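Putative phosphatase (Bacteroides thetaiotaomicron, PDB 3KYA) is a putative phosphatase of unproven activity that binds zinc ions and joins an IPT/TIG domain to a six-bladed beta-propeller. Local coordinates at residues L399-V403 against T414-R418; F443-G448 against V460-G465. The contacts are given in a common frame with arbitrary orientation. Numbering follows the deposited sequence.

Overall arrangement
Both contacts lie in the propeller that follows the N-terminal IPT/TIG domain, and they sit side by side, with centres about 10 Å apart. They come in series along the chain: contact 1 closes before contact 2 opens. Contact 1 joins strands 402-406 and 412-415, the two outer strands of the fifth blade; contact 2 joins strands 446-452 and 457-462, the two inner strands of the sixth. Strand 105-110 pairs beside 467-473 in that last blade, so the start of the propeller closes the ring there. Phe-401 packs on the backbone of Phe-443 and Arg-444, and Leu-399 meets Asp-445, so the two contacts form part of the seam between neighbouring blades.

Contact 1: L399-V403 against T414-R418; sequences LNFCV and TYAGR
Start with Arg-418, whose side chain reaches back over the turn before strand 402-406. Its m, t, p run of chi1 to chi3, with chi4 at 93°, brings NH1 to 3.0 Å from Asn-400 O in a hydrogen bond lying near the guanidinium plane. Water 1 bridges the same NH1 (3.0 Å) to Asn-400 OD1 (2.9 Å); Asn-400, m at chi1, turns its ND2 to Asp-397 instead. On the way, Arg-418 CD passes 4.0 Å from Cys-402 SG, and beyond the segments the guanidinium makes a cation-pi contact with Tyr-361. Phe-401 has left-handed helical angles (53/43), as does Arg-418 (57/40), and water 2 joins Phe-401 O (2.7 Å) to Arg-418 N (2.9 Å). Between them Cys-402, chi1 p, sets its CB 3.2 Å from Ala-416 O. Gly-417, at 113/175, lies opposite with CA atoms 4.6 Å apart; a CB there would collide with Phe-401 O. The strands run antiparallel: Val-403 N donates to Ala-416 O (2.9 Å), while Val-403 O accepts from both Tyr-415 N (2.8 Å) and Ala-416 N (3.3 Å). Tyr-415, at -92/-45, takes up the extra residue. Its t rotamer places ring edge atom CD2 4.0 Å from CG1 of Val-403, itself t, and Val-403 CB lies 4.3 Å from Ala-416 CB. Ile-471 of the next blade covers these three side chains. Two residues facing one across an antiparallel pair make a classic beta bulge, here on the outer hairpin of a beta-propeller blade.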
loop_
_atom_site.group_PDB
_atom_site.type_symbol
_atom_site.label_atom_id
_atom_site.label_comp_id
_atom_site.label_asym_id
_atom_site.label_seq_id
_atom_site.Cartn_x
_atom_site.Cartn_y
_atom_site.Cartn_z
ATOM N N LEU A 399 -10.878 21.063 2.266
ATOM C CA LEU A 399 -10.091 21.838 3.219
ATOM C C LEU A 399 -8.733 21.218 3.534
ATOM O O LEU A 399 -7.977 21.761 4.337
ATOM C CB LEU A 399 -10.913 22.131 4.489
ATOM C CG LEU A 399 -12.049 23.145 4.279
ATOM C CD1 LEU A 399 -12.874 23.349 5.556
ATOM C CD2 LEU A 399 -11.518 24.499 3.761
ATOM N N ASN A 400 -8.435 20.087 2.903
ATOM C CA ASN A 400 -7.101 19.484 2.995
ATOM C C ASN A 400 -6.302 19.674 1.696
ATOM O O ASN A 400 -5.208 19.144 1.567
ATOM C CB ASN A 400 -7.185 18.013 3.385
ATOM C CG ASN A 400 -7.640 17.825 4.815
ATOM O OD1 ASN A 400 -7.311 18.634 5.687
ATOM N ND2 ASN A 400 -8.408 16.765 5.067
ATOM N N PHE A 401 -6.861 20.418 0.742
ATOM C CA PHE A 401 -6.147 20.823 -0.471
ATOM C C PHE A 401 -5.508 19.676 -1.263
ATOM O O PHE A 401 -4.373 19.796 -1.749
ATOM C CB PHE A 401 -5.056 21.835 -0.087
ATOM C CG PHE A 401 -5.457 22.788 1.038
ATOM C CD1 PHE A 401 -6.517 23.675 0.883
ATOM C CD2 PHE A 401 -4.743 22.807 2.227
ATOM C CE1 PHE A 401 -6.872 24.552 1.909
ATOM C CE2 PHE A 401 -5.083 23.678 3.268
ATOM C CZ PHE A 401 -6.145 24.562 3.111
ATOM N N CYS A 402 -6.234 18.575 -1.412
ATOM C CA CYS A 402 -5.694 17.420 -2.120
ATOM C C CYS A 402 -6.761 16.485 -2.693
ATOM O O CYS A 402 -7.951 16.603 -2.394
ATOM C CB CYS A 402 -4.785 16.640 -1.167
ATOM S SG CYS A 402 -5.642 15.946 0.277
ATOM N N VAL A 403 -6.296 15.582 -3.547
ATOM C CA VAL A 403 -7.096 14.495 -4.082
ATOM C C VAL A 403 -6.727 13.262 -3.245
ATOM O O VAL A 403 -5.531 12.947 -3.097
ATOM C CB VAL A 403 -6.787 14.213 -5.564
ATOM C CG1 VAL A 403 -7.603 13.022 -6.068
ATOM C CG2 VAL A 403 -7.051 15.463 -6.446
ATOM N N THR A 414 -3.455 9.573 0.138
ATOM C CA THR A 414 -3.391 10.872 -0.512
ATOM C C THR A 414 -2.740 10.646 -1.864
ATOM O O THR A 414 -1.621 10.129 -1.937
ATOM C CB THR A 414 -2.626 11.901 0.323
ATOM O OG1 THR A 414 -3.312 12.097 1.566
ATOM C CG2 THR A 414 -2.551 13.243 -0.401
ATOM N N TYR A 415 -3.450 11.018 -2.933
ATOM C CA TYR A 415 -2.989 10.784 -4.308
ATOM C C TYR A 415 -2.192 11.933 -4.896
ATOM O O TYR A 415 -1.139 11.712 -5.519
ATOM C CB TYR A 415 -4.198 10.487 -5.209
ATOM C CG TYR A 415 -3.883 10.328 -6.688
ATOM C CD1 TYR A 415 -3.071 9.288 -7.143
ATOM C CD2 TYR A 415 -4.430 11.195 -7.630
ATOM C CE1 TYR A 415 -2.797 9.132 -8.506
ATOM C CE2 TYR A 415 -4.163 11.046 -8.980
ATOM C CZ TYR A 415 -3.350 10.016 -9.411
ATOM O OH TYR A 415 -3.083 9.871 -10.760
ATOM N N ALA A 416 -2.684 13.158 -4.693
ATOM C CA ALA A 416 -2.068 14.339 -5.276
ATOM C C ALA A 416 -2.312 15.561 -4.409
ATOM O O ALA A 416 -3.420 15.764 -3.887
ATOM C CB ALA A 416 -2.617 14.569 -6.703
ATOM N N GLY A 417 -1.275 16.377 -4.272
ATOM C CA GLY A 417 -1.337 17.608 -3.496
ATOM C C GLY A 417 -0.482 17.559 -2.248
ATOM O O GLY A 417 0.140 16.524 -1.945
ATOM N N ARG A 418 -0.428 18.695 -1.562
ATOM C CA ARG A 418 0.333 18.875 -0.324
ATOM C C ARG A 418 1.826 18.552 -0.526
ATOM O O ARG A 418 2.465 17.951 0.346
ATOM C CB ARG A 418 -0.282 18.022 0.801
ATOM C CG ARG A 418 -1.768 18.331 1.052
ATOM C CD ARG A 418 -2.382 17.374 2.080
ATOM N NE ARG A 418 -1.892 17.617 3.438
ATOM C CZ ARG A 418 -2.482 18.407 4.341
ATOM N NH1 ARG A 418 -3.603 19.062 4.062
ATOM N NH2 ARG A 418 -1.946 18.548 5.547
HETATM O O HOH W 1 -5.221 20.645 5.995
HETATM O O HOH W 2 -2.031 21.124 -1.785
#

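Contact 2: F443-G448 against V460-G465; sequences FRDVSG and VHDQVG
Strands 446-448 and 460-462 approach to 5.0 Å between axes and run antiparallel with a strong twist, 136° between their directions. Ser-447 N donates to His-461 O (3.0 Å) and His-461 N to Gly-448 O (2.9 Å), with the CA atoms of Gly-448 and His-461 4.5 Å apart. Two CA-H...O contacts flank these bonds: Val-446 CA to His-461 O at 3.5 Å and Val-460 CA to Gly-448 O at 3.4 Å. Ser-447 bends to -121/-30, so it and Gly-448 both face His-461, a classic beta bulge in the inner hairpin of the sixth propeller blade. After Asp-462 the chain takes helical angles through 463-465, and Val-464 N makes a weak bond to Asp-445 O (3.4 Å).

Asp-462, t at chi1, swings its carboxylate across the gap. OD2 accepts from Arg-444 N at 3.2 Å, OD1 takes a weaker share of the same proton at 3.2 Å, and OD1 also accepts from Gly-465 N (3.0 Å) in an Asx motif; OD2 has a salt bridge with Arg-469. Arg-444 extends past this with its guanidinium face on Val-464, NE to CG1 being 3.5 Å, and makes a cation-pi contact with Trp-430. Val-446 (m) and Val-460 (t) touch through their CG1 atoms at 3.8 Å, joined by Phe-443, whose CE1 is 4.2 Å from Val-460 CG1. Across the sheet, with both side chains set by chi1 (t for the histidine, p for the serine), His-461 ND1 lies 3.0 Å from Ser-447 OG. The histidine NE2 is bonded to Phe-138 O, and the serine hydroxyl to Gly-142 N of the first blade.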
loop_
_atom_site.group_PDB
_atom_site.type_symbol
_atom_site.label_atom_id
_atom_site.label_comp_id
_atom_site.label_asym_id
_atom_site.label_seq_id
_atom_site.Cartn_x
_atom_site.Cartn_y
_atom_site.Cartn_z
ATOM N N PHE A 443 -2.566 22.388 -4.286
ATOM C CA PHE A 443 -3.845 22.977 -4.648
ATOM C C PHE A 443 -4.269 23.905 -3.518
ATOM O O PHE A 443 -3.623 23.934 -2.456
ATOM C CB PHE A 443 -4.940 21.906 -4.780
ATOM C CG PHE A 443 -4.661 20.809 -5.801
ATOM C CD1 PHE A 443 -5.055 20.948 -7.126
ATOM C CD2 PHE A 443 -4.090 19.596 -5.409
ATOM C CE1 PHE A 443 -4.813 19.924 -8.062
ATOM C CE2 PHE A 443 -3.876 18.578 -6.318
ATOM C CZ PHE A 443 -4.229 18.742 -7.652
ATOM N N ARG A 444 -5.315 24.698 -3.752
ATOM C CA ARG A 444 -5.973 25.442 -2.673
ATOM C C ARG A 444 -7.290 24.671 -2.502
ATOM O O ARG A 444 -7.322 23.466 -2.804
ATOM C CB ARG A 444 -6.118 26.936 -2.985
ATOM C CG ARG A 444 -4.761 27.612 -3.238
ATOM C CD ARG A 444 -4.814 29.114 -3.276
ATOM N NE ARG A 444 -5.114 29.658 -1.955
ATOM C CZ ARG A 444 -4.954 30.924 -1.600
ATOM N NH1 ARG A 444 -4.494 31.819 -2.465
ATOM N NH2 ARG A 444 -5.259 31.293 -0.368
ATOM N N ASP A 445 -8.361 25.291 -2.008
ATOM C CA ASP A 445 -9.627 24.544 -1.820
ATOM C C ASP A 445 -10.097 23.884 -3.138
ATOM O O ASP A 445 -10.310 24.573 -4.135
ATOM C CB ASP A 445 -10.743 25.445 -1.285
ATOM C CG ASP A 445 -10.369 26.167 0.001
ATOM O OD1 ASP A 445 -9.262 26.779 0.073
ATOM O OD2 ASP A 445 -11.222 26.157 0.922
ATOM N N VAL A 446 -10.283 22.567 -3.120
ATOM C CA VAL A 446 -10.681 21.790 -4.309
ATOM C C VAL A 446 -12.090 21.215 -4.148
ATOM O O VAL A 446 -12.371 20.509 -3.184
ATOM C CB VAL A 446 -9.648 20.670 -4.638
ATOM C CG1 VAL A 446 -8.445 21.254 -5.383
ATOM C CG2 VAL A 446 -9.215 19.912 -3.362
ATOM N N SER A 447 -12.955 21.485 -5.125
ATOM C CA SER A 447 -14.383 21.116 -5.048
ATOM C C SER A 447 -14.911 20.194 -6.155
ATOM O O SER A 447 -15.847 19.425 -5.922
ATOM C CB SER A 447 -15.233 22.406 -5.030
ATOM O OG SER A 447 -14.977 23.209 -6.184
ATOM N N GLY A 448 -14.333 20.291 -7.348
ATOM C CA GLY A 448 -14.769 19.518 -8.513
ATOM C C GLY A 448 -13.707 18.562 -9.027
ATOM O O GLY A 448 -12.503 18.838 -8.913
ATOM N N VAL A 460 -9.555 18.953 -12.400
ATOM C CA VAL A 460 -9.852 19.327 -11.039
ATOM C C VAL A 460 -10.264 20.785 -10.967
ATOM O O VAL A 460 -9.600 21.627 -11.553
ATOM C CB VAL A 460 -8.593 19.183 -10.172
ATOM C CG1 VAL A 460 -8.913 19.518 -8.717
ATOM C CG2 VAL A 460 -7.986 17.766 -10.317
ATOM N N HIS A 461 -11.334 21.093 -10.236
ATOM C CA HIS A 461 -11.725 22.472 -10.025
ATOM C C HIS A 461 -11.137 22.967 -8.709
ATOM O O HIS A 461 -11.585 22.559 -7.621
ATOM C CB HIS A 461 -13.241 22.646 -10.046
ATOM C CG HIS A 461 -13.684 24.037 -9.726
ATOM N ND1 HIS A 461 -14.809 24.311 -8.969
ATOM C CD2 HIS A 461 -13.104 25.234 -9.985
ATOM C CE1 HIS A 461 -14.932 25.619 -8.835
ATOM N NE2 HIS A 461 -13.902 26.204 -9.424
ATOM N N ASP A 462 -10.121 23.827 -8.824
ATOM C CA ASP A 462 -9.421 24.406 -7.678
ATOM C C ASP A 462 -10.133 25.749 -7.428
ATOM O O ASP A 462 -9.808 26.784 -8.009
ATOM C CB ASP A 462 -7.940 24.531 -8.012
ATOM C CG ASP A 462 -7.077 24.907 -6.826
ATOM O OD1 ASP A 462 -7.568 25.558 -5.891
ATOM O OD2 ASP A 462 -5.869 24.581 -6.872
ATOM N N GLN A 463 -11.159 25.658 -6.590
ATOM C CA GLN A 463 -12.043 26.781 -6.281
ATOM C C GLN A 463 -11.336 28.037 -5.798
ATOM O O GLN A 463 -11.638 29.123 -6.287
ATOM C CB GLN A 463 -13.066 26.376 -5.212
ATOM C CG GLN A 463 -14.082 27.455 -4.873
ATOM C CD GLN A 463 -14.680 27.266 -3.489
ATOM O OE1 GLN A 463 -14.490 26.224 -2.855
ATOM N NE2 GLN A 463 -15.399 28.270 -3.012
ATOM N N VAL A 464 -10.417 27.904 -4.838
ATOM C CA VAL A 464 -9.733 29.085 -4.279
ATOM C C VAL A 464 -8.495 29.504 -5.101
ATOM O O VAL A 464 -8.147 30.675 -5.151
ATOM C CB VAL A 464 -9.511 28.920 -2.739
ATOM C CG1 VAL A 464 -8.593 30.001 -2.175
ATOM C CG2 VAL A 464 -10.877 28.959 -2.016
ATOM N N GLY A 465 -7.879 28.567 -5.811
ATOM C CA GLY A 465 -6.847 28.941 -6.778
ATOM C C GLY A 465 -7.476 29.621 -8.002
ATOM O O GLY A 465 -6.793 30.313 -8.781
#